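Local coordinates for protein yesU (PDB 1OQ1), which is of unknown function but folds as a galectin-like beta-sandwich of the concanavalin clan, which may point to carbohydrate binding, at residues Gly8-Arg13 with Ala216-Val221; Val52-Glu57 with Asp91-Ser96; Gly62-Trp67 with Arg162-Lys167; Ser96-Thr101 with Ser109-Ala114. One frame throughout, in Å; residues are numbered along the deposited sequence.

Contact 1 of 4, residues Gly8-Arg13 with Ala216-Val221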
loop_
_atom_site.group_PDB
_atom_site.type_symbol
_atom_site.label_atom_id
_atom_site.label_comp_id
_atom_site.label_asym_id
_atom_site.label_seq_id
_atom_site.Cartn_x
_atom_site.Cartn_y
_atom_site.Cartn_z
ATOM N N GLY A 8 15.893 -1.543 11.537
ATOM C CA GLY A 8 16.935 -0.688 12.079
ATOM C C GLY A 8 16.355 0.578 12.684
ATOM O O GLY A 8 15.328 0.536 13.362
ATOM N N ALA A 9 17.006 1.709 12.432
ATOM C CA ALA A 9 16.550 2.987 12.966
ATOM C C ALA A 9 15.145 3.321 12.480
ATOM O O ALA A 9 14.773 2.997 11.354
ATOM C CB ALA A 9 17.514 4.093 12.560
ATOM N N CYS A 10 14.362 3.968 13.336
ATOM C CA CYS A 10 13.009 4.354 12.957
ATOM C C CYS A 10 13.102 5.652 12.168
ATOM O O CYS A 10 13.660 6.638 12.649
ATOM C CB CYS A 10 12.135 4.568 14.196
ATOM S SG CYS A 10 10.414 5.004 13.806
ATOM N N LEU A 11 12.559 5.649 10.957
ATOM C CA LEU A 11 12.599 6.832 10.108
ATOM C C LEU A 11 11.319 7.645 10.184
ATOM O O LEU A 11 11.335 8.860 9.974
ATOM C CB LEU A 11 12.828 6.424 8.654
ATOM C CG LEU A 11 14.074 5.586 8.374
ATOM C CD1 LEU A 11 14.146 5.266 6.891
ATOM C CD2 LEU A 11 15.311 6.351 8.816
ATOM N N TYR A 12 10.217 6.974 10.502
ATOM C CA TYR A 12 8.915 7.625 10.545
ATOM C C TYR A 12 7.910 6.752 11.282
ATOM O O TYR A 12 7.928 5.527 11.159
ATOM C CB TYR A 12 8.439 7.843 9.103
ATOM C CG TYR A 12 7.076 8.472 8.935
ATOM C CD1 TYR A 12 6.921 9.857 8.928
ATOM C CD2 TYR A 12 5.943 7.679 8.742
ATOM C CE1 TYR A 12 5.670 10.442 8.727
ATOM C CE2 TYR A 12 4.687 8.254 8.544
ATOM C CZ TYR A 12 4.561 9.633 8.538
ATOM O OH TYR A 12 3.326 10.209 8.339
ATOM N N ARG A 13 7.036 7.386 12.052
ATOM C CA ARG A 13 6.005 6.662 12.770
ATOM C C ARG A 13 4.795 7.572 12.924
ATOM O O ARG A 13 4.907 8.695 13.429
ATOM C CB ARG A 13 6.512 6.217 14.143
ATOM C CG ARG A 13 5.483 5.434 14.947
ATOM C CD ARG A 13 6.035 5.017 16.297
ATOM N NE ARG A 13 6.942 3.874 16.225
ATOM C CZ ARG A 13 6.551 2.619 16.023
ATOM N NH1 ARG A 13 5.263 2.336 15.866
ATOM N NH2 ARG A 13 7.446 1.640 15.997
ATOM N N ALA A 216 4.407 2.741 10.406
ATOM C CA ALA A 216 5.811 3.069 10.657
ATOM C C ALA A 216 6.747 2.593 9.560
ATOM O O ALA A 216 6.443 1.643 8.841
ATOM C CB ALA A 216 6.241 2.477 11.991
ATOM N N VAL A 217 7.888 3.269 9.446
ATOM C CA VAL A 217 8.911 2.930 8.463
ATOM C C VAL A 217 10.267 2.876 9.172
ATOM O O VAL A 217 10.690 3.851 9.794
ATOM C CB VAL A 217 8.987 3.987 7.325
ATOM C CG1 VAL A 217 10.021 3.569 6.288
ATOM C CG2 VAL A 217 7.627 4.153 6.671
ATOM N N HIS A 218 10.933 1.730 9.088
ATOM C CA HIS A 218 12.245 1.547 9.702
ATOM C C HIS A 218 13.263 1.209 8.619
ATOM O O HIS A 218 12.900 0.777 7.524
ATOM C CB HIS A 218 12.218 0.390 10.712
ATOM C CG HIS A 218 11.434 0.676 11.957
ATOM N ND1 HIS A 218 12.031 1.013 13.155
ATOM C CD2 HIS A 218 10.101 0.659 12.194
ATOM C CE1 HIS A 218 11.098 1.186 14.075
ATOM N NE2 HIS A 218 9.920 0.978 13.519
ATOM N N GLN A 219 14.540 1.410 8.927
ATOM C CA GLN A 219 15.607 1.080 7.989
ATOM C C GLN A 219 15.629 -0.441 7.888
ATOM O O GLN A 219 15.428 -1.129 8.888
ATOM C CB GLN A 219 16.958 1.555 8.530
ATOM C CG GLN A 219 17.245 3.033 8.373
ATOM C CD GLN A 219 17.605 3.402 6.949
ATOM O OE1 GLN A 219 18.404 2.719 6.304
ATOM N NE2 GLN A 219 17.029 4.490 6.452
ATOM N N ALA A 220 15.856 -0.972 6.691
ATOM C CA ALA A 220 15.916 -2.421 6.520
ATOM C C ALA A 220 17.359 -2.874 6.707
ATOM O O ALA A 220 18.260 -2.384 6.026
ATOM C CB ALA A 220 15.419 -2.818 5.131
ATOM N N VAL A 221 17.574 -3.800 7.634
ATOM C CA VAL A 221 18.910 -4.315 7.899
ATOM C C VAL A 221 19.015 -5.745 7.393
ATOM O O VAL A 221 18.402 -6.661 7.946
ATOM C CB VAL A 221 19.233 -4.287 9.405
ATOM C CG1 VAL A 221 20.622 -4.867 9.649
ATOM C CG2 VAL A 221 19.152 -2.863 9.919
#

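Contact 2 of 4, residues Val52-Glu57 with Asp91-Ser96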
loop_
_atom_site.group_PDB
_atom_site.type_symbol
_atom_site.label_atom_id
_atom_site.label_comp_id
_atom_site.label_asym_id
_atom_site.label_seq_id
_atom_site.Cartn_x
_atom_site.Cartn_y
_atom_site.Cartn_z
ATOM N N VAL A 52 -6.748 7.035 -3.526
ATOM C CA VAL A 52 -5.398 6.738 -3.072
ATOM C C VAL A 52 -5.117 7.889 -2.106
ATOM O O VAL A 52 -5.237 9.058 -2.471
ATOM C CB VAL A 52 -4.357 6.743 -4.201
ATOM C CG1 VAL A 52 -2.988 6.389 -3.623
ATOM C CG2 VAL A 52 -4.741 5.732 -5.280
ATOM N N PHE A 53 -4.773 7.544 -0.869
ATOM C CA PHE A 53 -4.502 8.515 0.192
ATOM C C PHE A 53 -3.004 8.445 0.475
ATOM O O PHE A 53 -2.524 7.474 1.051
ATOM C CB PHE A 53 -5.322 8.118 1.423
ATOM C CG PHE A 53 -5.311 9.127 2.536
ATOM C CD1 PHE A 53 -5.397 10.493 2.273
ATOM C CD2 PHE A 53 -5.286 8.701 3.860
ATOM C CE1 PHE A 53 -5.460 11.414 3.313
ATOM C CE2 PHE A 53 -5.350 9.617 4.911
ATOM C CZ PHE A 53 -5.438 10.975 4.634
ATOM N N TRP A 54 -2.276 9.482 0.068
ATOM C CA TRP A 54 -0.822 9.512 0.215
ATOM C C TRP A 54 -0.206 10.180 1.431
ATOM O O TRP A 54 -0.651 11.240 1.872
ATOM C CB TRP A 54 -0.172 10.199 -0.994
ATOM C CG TRP A 54 -0.468 9.617 -2.323
ATOM C CD1 TRP A 54 -1.456 10.001 -3.190
ATOM C CD2 TRP A 54 0.246 8.560 -2.969
ATOM N NE1 TRP A 54 -1.395 9.248 -4.337
ATOM C CE2 TRP A 54 -0.359 8.355 -4.229
ATOM C CE3 TRP A 54 1.342 7.764 -2.606
ATOM C CZ2 TRP A 54 0.094 7.384 -5.131
ATOM C CZ3 TRP A 54 1.795 6.795 -3.503
ATOM C CH2 TRP A 54 1.170 6.616 -4.752
ATOM N N CYS A 55 0.850 9.556 1.942
ATOM C CA CYS A 55 1.634 10.118 3.033
ATOM C C CYS A 55 2.521 11.093 2.243
ATOM O O CYS A 55 3.005 10.758 1.161
ATOM C CB CYS A 55 2.480 9.026 3.687
ATOM S SG CYS A 55 3.761 9.623 4.816
ATOM N N PRO A 56 2.763 12.302 2.768
ATOM C CA PRO A 56 3.595 13.251 2.016
ATOM C C PRO A 56 5.107 13.040 2.004
ATOM O O PRO A 56 5.805 13.623 1.171
ATOM C CB PRO A 56 3.221 14.587 2.645
ATOM C CG PRO A 56 3.072 14.214 4.094
ATOM C CD PRO A 56 2.291 12.897 4.032
ATOM N N GLU A 57 5.609 12.221 2.921
ATOM C CA GLU A 57 7.047 11.977 3.038
ATOM C C GLU A 57 7.669 11.082 1.977
ATOM O O GLU A 57 7.101 10.062 1.596
ATOM C CB GLU A 57 7.356 11.371 4.410
ATOM C CG GLU A 57 6.801 12.168 5.568
ATOM C CD GLU A 57 7.470 13.514 5.708
ATOM O OE1 GLU A 57 6.835 14.439 6.255
ATOM O OE2 GLU A 57 8.638 13.642 5.277
ATOM N N ASP A 91 9.148 14.541 -7.755
ATOM C CA ASP A 91 8.442 14.316 -6.502
ATOM C C ASP A 91 7.012 14.005 -6.925
ATOM O O ASP A 91 6.457 14.679 -7.794
ATOM C CB ASP A 91 8.453 15.584 -5.649
ATOM C CG ASP A 91 7.727 15.404 -4.335
ATOM O OD1 ASP A 91 8.335 14.852 -3.391
ATOM O OD2 ASP A 91 6.546 15.801 -4.247
ATOM N N LEU A 92 6.403 12.997 -6.313
ATOM C CA LEU A 92 5.043 12.620 -6.683
ATOM C C LEU A 92 4.042 13.775 -6.681
ATOM O O LEU A 92 2.999 13.700 -7.333
ATOM C CB LEU A 92 4.530 11.524 -5.750
ATOM C CG LEU A 92 3.390 10.690 -6.329
ATOM C CD1 LEU A 92 3.917 9.857 -7.493
ATOM C CD2 LEU A 92 2.828 9.783 -5.260
ATOM N N PHE A 93 4.349 14.846 -5.959
ATOM C CA PHE A 93 3.418 15.965 -5.896
ATOM C C PHE A 93 3.878 17.207 -6.647
ATOM O O PHE A 93 3.320 18.293 -6.474
ATOM C CB PHE A 93 3.114 16.286 -4.433
ATOM C CG PHE A 93 2.618 15.095 -3.660
ATOM C CD1 PHE A 93 1.476 14.412 -4.072
ATOM C CD2 PHE A 93 3.320 14.620 -2.559
ATOM C CE1 PHE A 93 1.044 13.269 -3.400
ATOM C CE2 PHE A 93 2.895 13.475 -1.880
ATOM C CZ PHE A 93 1.756 12.801 -2.305
ATOM N N ASP A 94 4.889 17.037 -7.494
ATOM C CA ASP A 94 5.400 18.143 -8.294
ATOM C C ASP A 94 4.271 18.569 -9.229
ATOM O O ASP A 94 3.617 17.730 -9.841
ATOM C CB ASP A 94 6.614 17.691 -9.106
ATOM C CG ASP A 94 7.288 18.835 -9.838
ATOM O OD1 ASP A 94 6.627 19.490 -10.669
ATOM O OD2 ASP A 94 8.485 19.078 -9.583
ATOM N N PRO A 95 4.026 19.882 -9.350
ATOM C CA PRO A 95 2.954 20.373 -10.225
ATOM C C PRO A 95 3.065 19.971 -11.699
ATOM O O PRO A 95 2.073 20.008 -12.429
ATOM C CB PRO A 95 3.005 21.888 -10.016
ATOM C CG PRO A 95 4.443 22.138 -9.676
ATOM C CD PRO A 95 4.761 21.003 -8.736
ATOM N N SER A 96 4.257 19.565 -12.127
ATOM C CA SER A 96 4.471 19.174 -13.518
ATOM C C SER A 96 3.805 17.854 -13.891
ATOM O O SER A 96 3.637 17.553 -15.070
ATOM C CB SER A 96 5.967 19.082 -13.827
ATOM O OG SER A 96 6.576 17.996 -13.147
#

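Contact 3 of 4, residues Gly62-Trp67 with Arg162-Lys167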
loop_
_atom_site.group_PDB
_atom_site.type_symbol
_atom_site.label_atom_id
_atom_site.label_comp_id
_atom_site.label_asym_id
_atom_site.label_seq_id
_atom_site.Cartn_x
_atom_site.Cartn_y
_atom_site.Cartn_z
ATOM N N GLY A 62 15.431 0.543 0.841
ATOM C CA GLY A 62 15.949 -0.196 1.982
ATOM C C GLY A 62 15.188 0.093 3.259
ATOM O O GLY A 62 15.753 0.580 4.241
ATOM N N ILE A 63 13.903 -0.235 3.255
ATOM C CA ILE A 63 13.054 0.026 4.406
ATOM C C ILE A 63 12.101 -1.117 4.714
ATOM O O ILE A 63 11.856 -1.982 3.877
ATOM C CB ILE A 63 12.189 1.284 4.168
ATOM C CG1 ILE A 63 11.407 1.124 2.856
ATOM C CG2 ILE A 63 13.071 2.534 4.132
ATOM C CD1 ILE A 63 10.364 2.207 2.596
ATOM N N ILE A 64 11.571 -1.107 5.931
ATOM C CA ILE A 64 10.592 -2.093 6.363
ATOM C C ILE A 64 9.384 -1.262 6.785
ATOM O O ILE A 64 9.481 -0.414 7.673
ATOM C CB ILE A 64 11.113 -2.941 7.535
ATOM C CG1 ILE A 64 12.322 -3.768 7.071
ATOM C CG2 ILE A 64 10.006 -3.864 8.041
ATOM C CD1 ILE A 64 12.902 -4.676 8.137
ATOM N N VAL A 65 8.258 -1.501 6.116
ATOM C CA VAL A 65 7.019 -0.763 6.357
ATOM C C VAL A 65 6.016 -1.619 7.117
ATOM O O VAL A 65 5.717 -2.740 6.710
ATOM C CB VAL A 65 6.385 -0.318 5.014
ATOM C CG1 VAL A 65 5.141 0.527 5.270
ATOM C CG2 VAL A 65 7.400 0.461 4.190
ATOM N N THR A 66 5.496 -1.079 8.213
ATOM C CA THR A 66 4.533 -1.800 9.031
ATOM C C THR A 66 3.305 -0.960 9.368
ATOM O O THR A 66 3.368 0.274 9.430
ATOM C CB THR A 66 5.172 -2.269 10.360
ATOM O OG1 THR A 66 5.736 -1.142 11.046
ATOM C CG2 THR A 66 6.262 -3.304 10.095
ATOM N N TRP A 67 2.185 -1.642 9.570
ATOM C CA TRP A 67 0.943 -0.985 9.944
ATOM C C TRP A 67 -0.080 -2.016 10.405
ATOM O O TRP A 67 0.022 -3.199 10.065
ATOM C CB TRP A 67 0.386 -0.149 8.772
ATOM C CG TRP A 67 -0.208 -0.915 7.605
ATOM C CD1 TRP A 67 -1.537 -1.136 7.357
ATOM C CD2 TRP A 67 0.506 -1.500 6.505
ATOM N NE1 TRP A 67 -1.693 -1.816 6.166
ATOM C CE2 TRP A 67 -0.454 -2.051 5.625
ATOM C CE3 TRP A 67 1.865 -1.610 6.177
ATOM C CZ2 TRP A 67 -0.097 -2.703 4.435
ATOM C CZ3 TRP A 67 2.221 -2.260 4.992
ATOM C CH2 TRP A 67 1.240 -2.797 4.138
ATOM N N ARG A 162 -1.205 -7.611 11.705
ATOM C CA ARG A 162 0.107 -6.964 11.600
ATOM C C ARG A 162 0.711 -7.138 10.209
ATOM O O ARG A 162 1.128 -8.231 9.833
ATOM C CB ARG A 162 1.052 -7.537 12.664
ATOM C CG ARG A 162 0.825 -6.984 14.076
ATOM C CD ARG A 162 1.377 -5.565 14.182
ATOM N NE ARG A 162 1.108 -4.913 15.464
ATOM C CZ ARG A 162 1.720 -5.193 16.613
ATOM N NH1 ARG A 162 2.655 -6.133 16.671
ATOM N NH2 ARG A 162 1.403 -4.512 17.708
HETATM N N MSE A 163 0.734 -6.050 9.448
HETATM C CA MSE A 163 1.250 -6.058 8.079
HETATM C C MSE A 163 2.703 -5.594 8.058
HETATM O O MSE A 163 3.049 -4.623 8.721
HETATM C CB MSE A 163 0.402 -5.120 7.222
HETATM C CG MSE A 163 -1.062 -5.105 7.622
HETATM SE SE MSE A 163 -1.999 -6.752 7.239
HETATM C CE MSE A 163 -1.467 -7.895 8.672
ATOM N N LYS A 164 3.547 -6.282 7.292
ATOM C CA LYS A 164 4.962 -5.916 7.207
ATOM C C LYS A 164 5.476 -6.093 5.787
ATOM O O LYS A 164 5.332 -7.157 5.190
ATOM C CB LYS A 164 5.804 -6.765 8.169
ATOM C CG LYS A 164 7.291 -6.395 8.156
ATOM C CD LYS A 164 8.115 -7.201 9.159
ATOM C CE LYS A 164 7.800 -6.809 10.594
ATOM N NZ LYS A 164 8.659 -7.542 11.577
ATOM N N LEU A 165 6.081 -5.035 5.261
ATOM C CA LEU A 165 6.603 -5.018 3.906
ATOM C C LEU A 165 8.076 -4.624 3.878
ATOM O O LEU A 165 8.459 -3.627 4.485
ATOM C CB LEU A 165 5.803 -4.007 3.078
ATOM C CG LEU A 165 6.221 -3.816 1.619
ATOM C CD1 LEU A 165 5.781 -5.024 0.810
ATOM C CD2 LEU A 165 5.584 -2.552 1.063
ATOM N N ILE A 166 8.896 -5.404 3.177
ATOM C CA ILE A 166 10.319 -5.097 3.044
ATOM C C ILE A 166 10.593 -4.650 1.611
ATOM O O ILE A 166 10.151 -5.295 0.663
ATOM C CB ILE A 166 11.218 -6.331 3.323
ATOM C CG1 ILE A 166 11.016 -6.821 4.758
ATOM C CG2 ILE A 166 12.693 -5.966 3.097
ATOM C CD1 ILE A 166 11.740 -8.119 5.048
ATOM N N LYS A 167 11.320 -3.542 1.466
ATOM C CA LYS A 167 11.691 -3.001 0.159
ATOM C C LYS A 167 13.178 -2.668 0.214
ATOM O O LYS A 167 13.596 -1.761 0.937
ATOM C CB LYS A 167 10.881 -1.738 -0.149
ATOM C CG LYS A 167 11.377 -0.943 -1.356
ATOM C CD LYS A 167 11.223 -1.729 -2.644
ATOM C CE LYS A 167 11.688 -0.915 -3.845
ATOM N NZ LYS A 167 13.148 -0.622 -3.801
#

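Contact 4 of 4, residues Ser96-Thr101 with Ser109-Ala114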
loop_
_atom_site.group_PDB
_atom_site.type_symbol
_atom_site.label_atom_id
_atom_site.label_comp_id
_atom_site.label_asym_id
_atom_site.label_seq_id
_atom_site.Cartn_x
_atom_site.Cartn_y
_atom_site.Cartn_z
ATOM N N SER A 96 4.257 19.565 -12.127
ATOM C CA SER A 96 4.471 19.174 -13.518
ATOM C C SER A 96 3.805 17.854 -13.891
ATOM O O SER A 96 3.637 17.553 -15.070
ATOM C CB SER A 96 5.967 19.082 -13.827
ATOM O OG SER A 96 6.576 17.996 -13.147
ATOM N N LEU A 97 3.426 17.066 -12.889
ATOM C CA LEU A 97 2.781 15.781 -13.148
ATOM C C LEU A 97 1.277 15.937 -13.338
ATOM O O LEU A 97 0.648 16.805 -12.728
ATOM C CB LEU A 97 3.048 14.813 -11.988
ATOM C CG LEU A 97 4.508 14.528 -11.635
ATOM C CD1 LEU A 97 4.569 13.617 -10.409
ATOM C CD2 LEU A 97 5.204 13.878 -12.824
ATOM N N ARG A 98 0.701 15.086 -14.182
ATOM C CA ARG A 98 -0.731 15.129 -14.436
ATOM C C ARG A 98 -1.530 14.917 -13.153
ATOM O O ARG A 98 -1.116 14.173 -12.261
ATOM C CB ARG A 98 -1.118 14.073 -15.478
ATOM C CG ARG A 98 -0.560 14.350 -16.870
ATOM C CD ARG A 98 -1.298 13.562 -17.945
ATOM N NE ARG A 98 -0.928 12.150 -17.981
ATOM C CZ ARG A 98 0.211 11.686 -18.484
ATOM N NH1 ARG A 98 1.103 12.523 -18.998
ATOM N NH2 ARG A 98 0.455 10.381 -18.488
ATOM N N LYS A 99 -2.670 15.592 -13.061
ATOM C CA LYS A 99 -3.539 15.481 -11.896
ATOM C C LYS A 99 -4.047 14.054 -11.764
ATOM O O LYS A 99 -4.283 13.374 -12.760
ATOM C CB LYS A 99 -4.729 16.436 -12.030
ATOM C CG LYS A 99 -4.333 17.898 -12.095
ATOM C CD LYS A 99 -5.478 18.789 -12.562
ATOM C CE LYS A 99 -6.608 18.848 -11.558
ATOM N NZ LYS A 99 -7.634 19.837 -11.991
ATOM N N ARG A 100 -4.215 13.607 -10.526
ATOM C CA ARG A 100 -4.705 12.264 -10.260
ATOM C C ARG A 100 -5.960 12.376 -9.405
ATOM O O ARG A 100 -6.061 13.261 -8.549
ATOM C CB ARG A 100 -3.624 11.447 -9.548
ATOM C CG ARG A 100 -2.351 11.268 -10.373
ATOM C CD ARG A 100 -1.349 10.412 -9.619
ATOM N NE ARG A 100 -0.983 11.049 -8.361
ATOM C CZ ARG A 100 0.079 11.826 -8.190
ATOM N NH1 ARG A 100 0.912 12.063 -9.197
ATOM N NH2 ARG A 100 0.291 12.397 -7.009
ATOM N N THR A 101 -6.911 11.476 -9.640
ATOM C CA THR A 101 -8.187 11.499 -8.937
ATOM C C THR A 101 -8.623 10.155 -8.360
ATOM O O THR A 101 -9.801 9.955 -8.071
ATOM C CB THR A 101 -9.301 11.984 -9.880
ATOM O OG1 THR A 101 -9.442 11.056 -10.965
ATOM C CG2 THR A 101 -8.961 13.354 -10.443
ATOM N N SER A 109 -0.819 3.474 -15.582
ATOM C CA SER A 109 -0.566 3.864 -16.968
ATOM C C SER A 109 -0.546 5.387 -17.123
ATOM O O SER A 109 -1.090 5.930 -18.090
ATOM C CB SER A 109 -1.643 3.269 -17.885
ATOM O OG SER A 109 -1.678 1.852 -17.793
ATOM N N GLY A 110 0.083 6.068 -16.170
ATOM C CA GLY A 110 0.156 7.519 -16.209
ATOM C C GLY A 110 1.587 8.000 -16.343
ATOM O O GLY A 110 2.354 7.444 -17.130
ATOM N N ASP A 111 1.957 9.030 -15.588
ATOM C CA ASP A 111 3.321 9.539 -15.662
ATOM C C ASP A 111 4.118 9.302 -14.385
ATOM O O ASP A 111 5.021 10.070 -14.054
ATOM C CB ASP A 111 3.336 11.034 -16.025
ATOM C CG ASP A 111 2.596 11.897 -15.021
ATOM O OD1 ASP A 111 2.220 11.392 -13.946
ATOM O OD2 ASP A 111 2.396 13.098 -15.315
ATOM N N ILE A 112 3.783 8.235 -13.666
ATOM C CA ILE A 112 4.507 7.902 -12.442
ATOM C C ILE A 112 4.910 6.435 -12.465
ATOM O O ILE A 112 4.388 5.654 -13.260
ATOM C CB ILE A 112 3.650 8.115 -11.171
ATOM C CG1 ILE A 112 2.460 7.148 -11.172
ATOM C CG2 ILE A 112 3.174 9.561 -11.094
ATOM C CD1 ILE A 112 1.678 7.129 -9.867
ATOM N N ASN A 113 5.857 6.081 -11.599
ATOM C CA ASN A 113 6.301 4.704 -11.450
ATOM C C ASN A 113 6.011 4.372 -10.001
ATOM O O ASN A 113 6.011 5.263 -9.152
ATOM C CB ASN A 113 7.805 4.556 -11.679
ATOM C CG ASN A 113 8.185 4.612 -13.139
ATOM O OD1 ASN A 113 7.463 4.107 -13.999
ATOM N ND2 ASN A 113 9.335 5.209 -13.426
ATOM N N ALA A 114 5.769 3.098 -9.716
ATOM C CA ALA A 114 5.497 2.682 -8.352
ATOM C C ALA A 114 5.227 1.196 -8.276
ATOM O O ALA A 114 4.836 0.574 -9.261
ATOM C CB ALA A 114 4.289 3.441 -7.800
HETATM O O HOH W 1 0.530 11.977 -11.964
#

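Contact 1 of 4, residues Gly8-Arg13 with Ala216-Val221
G8 meets Q219 through its backbone N, which donates to Q219 O (2.7 Å). The CA of G8 rests near CG2 of V221. Its carbonyl O lies at the edge of the H218 imidazole, in the ring plane, and takes a weak hydrogen bond from H218 ND1 (3.3 Å). At A9 the chain turns a corner. A9 O accepts from Q219 N (2.9 Å), and the same oxygen is approached by the CA of H218. C10 pairs with H218 at a non-hydrogen-bonded site. Its SG stands anti to the backbone N (chi1 -178°) and lies over the face of the imidazole, 4.2 Å from the ring centroid. L11 and Y12 then both face V217, which makes a classic beta bulge. V217 O accepts from L11 N (2.8 Å) and from Y12 N (3.2 Å). The L11 side chain crosses that of Q219 at about a right angle, with both its methyls near the amide. Y12 O accepts from V217 N (2.8 Å), and the CB atoms of Y12 and V217 touch on the face where the phenol packs on F59. The Y12 OH bonds to N14. R13 bends at chi3 (-77°), and one face of the guanidinium lies against A216 CB. NH2 of R13 comes in at the edge of the H218 ring, 3.6 Å from NE2. The imidazole is thus met by an oxygen at one edge position, a guanidinium nitrogen at another and sulfur over a face, which should limit its rotation. The backbone bonds carry the pairing across the bulge, where V217 O serves two donors.

Contact 2 of 4, residues Val52-Glu57 with Asp91-Ser96
W54 and L92 meet by a CH-pi contact. CD2 of L92 sits 3.4 Å from the centroid of the six-membered ring of W54, only 1° off the ring normal. All six atoms of that ring are therefore almost equally far from the methyl. The two side chains cross at about a right angle. CG1 of V52 lies against the opposite face of the indole, so the ring is clamped between two methyl groups.

The second kind of contact is aromatic. The edge of F93 points toward the face of the W54 five-membered ring in an offset edge-to-face pair, with centroids 5.6 Å apart and planes at 78°. CZ of F93 leads, and it also touches CB of W54 (3.5 Å), which lies in the plane of the phenyl ring. CE2 of F93 reaches CA of P56 (4.0 Å) and the carbonyl O of C55.

No hydrogen bond links the two segments. Those within 91-96 shape the loop instead. D91 OD2 accepts from F93 N (2.9 Å) in an Asx turn. F93 N meets OD2 from above the carboxylate plane. D94 N donates to D91 O (2.8 Å) in a type I beta turn. This turn presents L92 and F93 to W54. The other D91 oxygen forms a salt bridge with K199, which also bonds to P56 O. A second Asx turn follows, with S96 N bonded to D94 OD1 (2.8 Å).

Here a long loop after strand 76-86 folds back over the end of strand 51-54, one of the seven strands of a sheet in this galectin-like beta-sandwich.

Contact 3 of 4, residues Gly62-Trp67 with Arg162-Lys167
W67 lays its indole across the side chain of M163, a selenomethionine. CB of M163 sits over the centre of the indole, 3.6 Å from the centroid of the six-membered ring, in a CH-pi contact. The selenium makes a more distant, oblique Met-aromatic approach to the five-membered ring. W67 CG lies between its own backbone N and carbonyl carbon (chi1 72°), and this turn starts the indole on its way toward the neighbouring strand. Its NE1 bonds to the OH of Y119.

The two strands are antiparallel neighbours in one sheet of the galectin-like beta-sandwich. Three hydrogen-bonded pairs join them. I63 N donates to K167 O (2.8 Å), and K167 N returns a bond to I63 O (2.9 Å). V65 and L165 exchange two short bonds, with V65 N to L165 O at 2.7 Å. W67 N to M163 O is longer (3.2 Å), while M163 N to W67 O measures 3.0 Å. G62 and I63 both face K167, a G1 beta bulge. G62 has a positive phi (71°), which favours glycine.

The face bearing W67 and M163 also carries V65 and L165, and turns toward strand 76-86 of the other sheet. L80 touches both W67 and L165. K167 starts on this face too, but its chain bends at chi2 and NZ forms a salt bridge with D61. On the other face I64 and I166 lie side by side, pointing the same way. T66 and K164 do likewise, and CG of K164 packs against two methyls, 3.7 Å from CG2 of I64 and 3.8 Å from CG2 of T66.

Contact 4 of 4, residues Ser96-Thr101 with Ser109-Ala114
D111 grips the backbone of R98 with one carboxylate oxygen. R98 N donates to D111 OD2 (2.8 Å) in a nearly straight bond at 173°; OD2 accepts with its syn lone pair. D111 CG lies between the backbone N and the carbonyl carbon (chi1 60°), a less roomy setting that sends the carboxylate toward the loop.

The R98 side chain bends at chi3 (-76°), which turns NE back, and one face of the guanidinium lies over D111, with NH1 3.9 Å from OD2. This is a long salt bridge of charge alone, because the oxygen is well out of the guanidinium plane. NH2 of R98 reaches on to the carbonyl carbon of G110 (3.4 Å).

L97 lays its side chain obliquely against the carboxylate. Its CB and CD2 both come 3.8 Å from D111 OD2, while CD1 touches CG2 of I112. R100 also bends at chi3, and its NH1 lies 3.9 Å from that same I112 methyl and donates to a water (2.8 Å). The water is in bonding range of both D111 OD1 (2.7 Å) and R98 O, although more acceptors surround it than it has protons. The other R100 terminus, NH2, forms a salt bridge with E28 and a hydrogen bond with L92 O.

One aspartate therefore holds the loop by a direct bond, by a charge contact and probably through a water. The two segments lie either side of helix 105-108 in sequence, the second running into strand 112-122 of the seven-stranded sheet in this galectin-like beta-sandwich.

Overall arrangement
Contacts 1 and 3 lie in one sheet of the sandwich, with centres 9 Å apart. Strands 209-222 and 63-73 are neighbours there, so strands 5-14, 209-222, 63-73 and 161-168 run across it in that order. Contacts 2 and 4, 10 Å apart, belong to the seven-stranded sheet and the long loop before helix 105-108. They share S96. Contact 1 closes a loop that holds the other three, joining the two ends of the chain. Contacts 2 and 3 alternate along the sequence, while contact 4 is nested within contact 3. Y12 packs on C55, linking contacts 1 and 2. Thus contacts 1 and 3 tie sequence-distant strands into one sheet; contacts 2 and 4 fix the loop against the other.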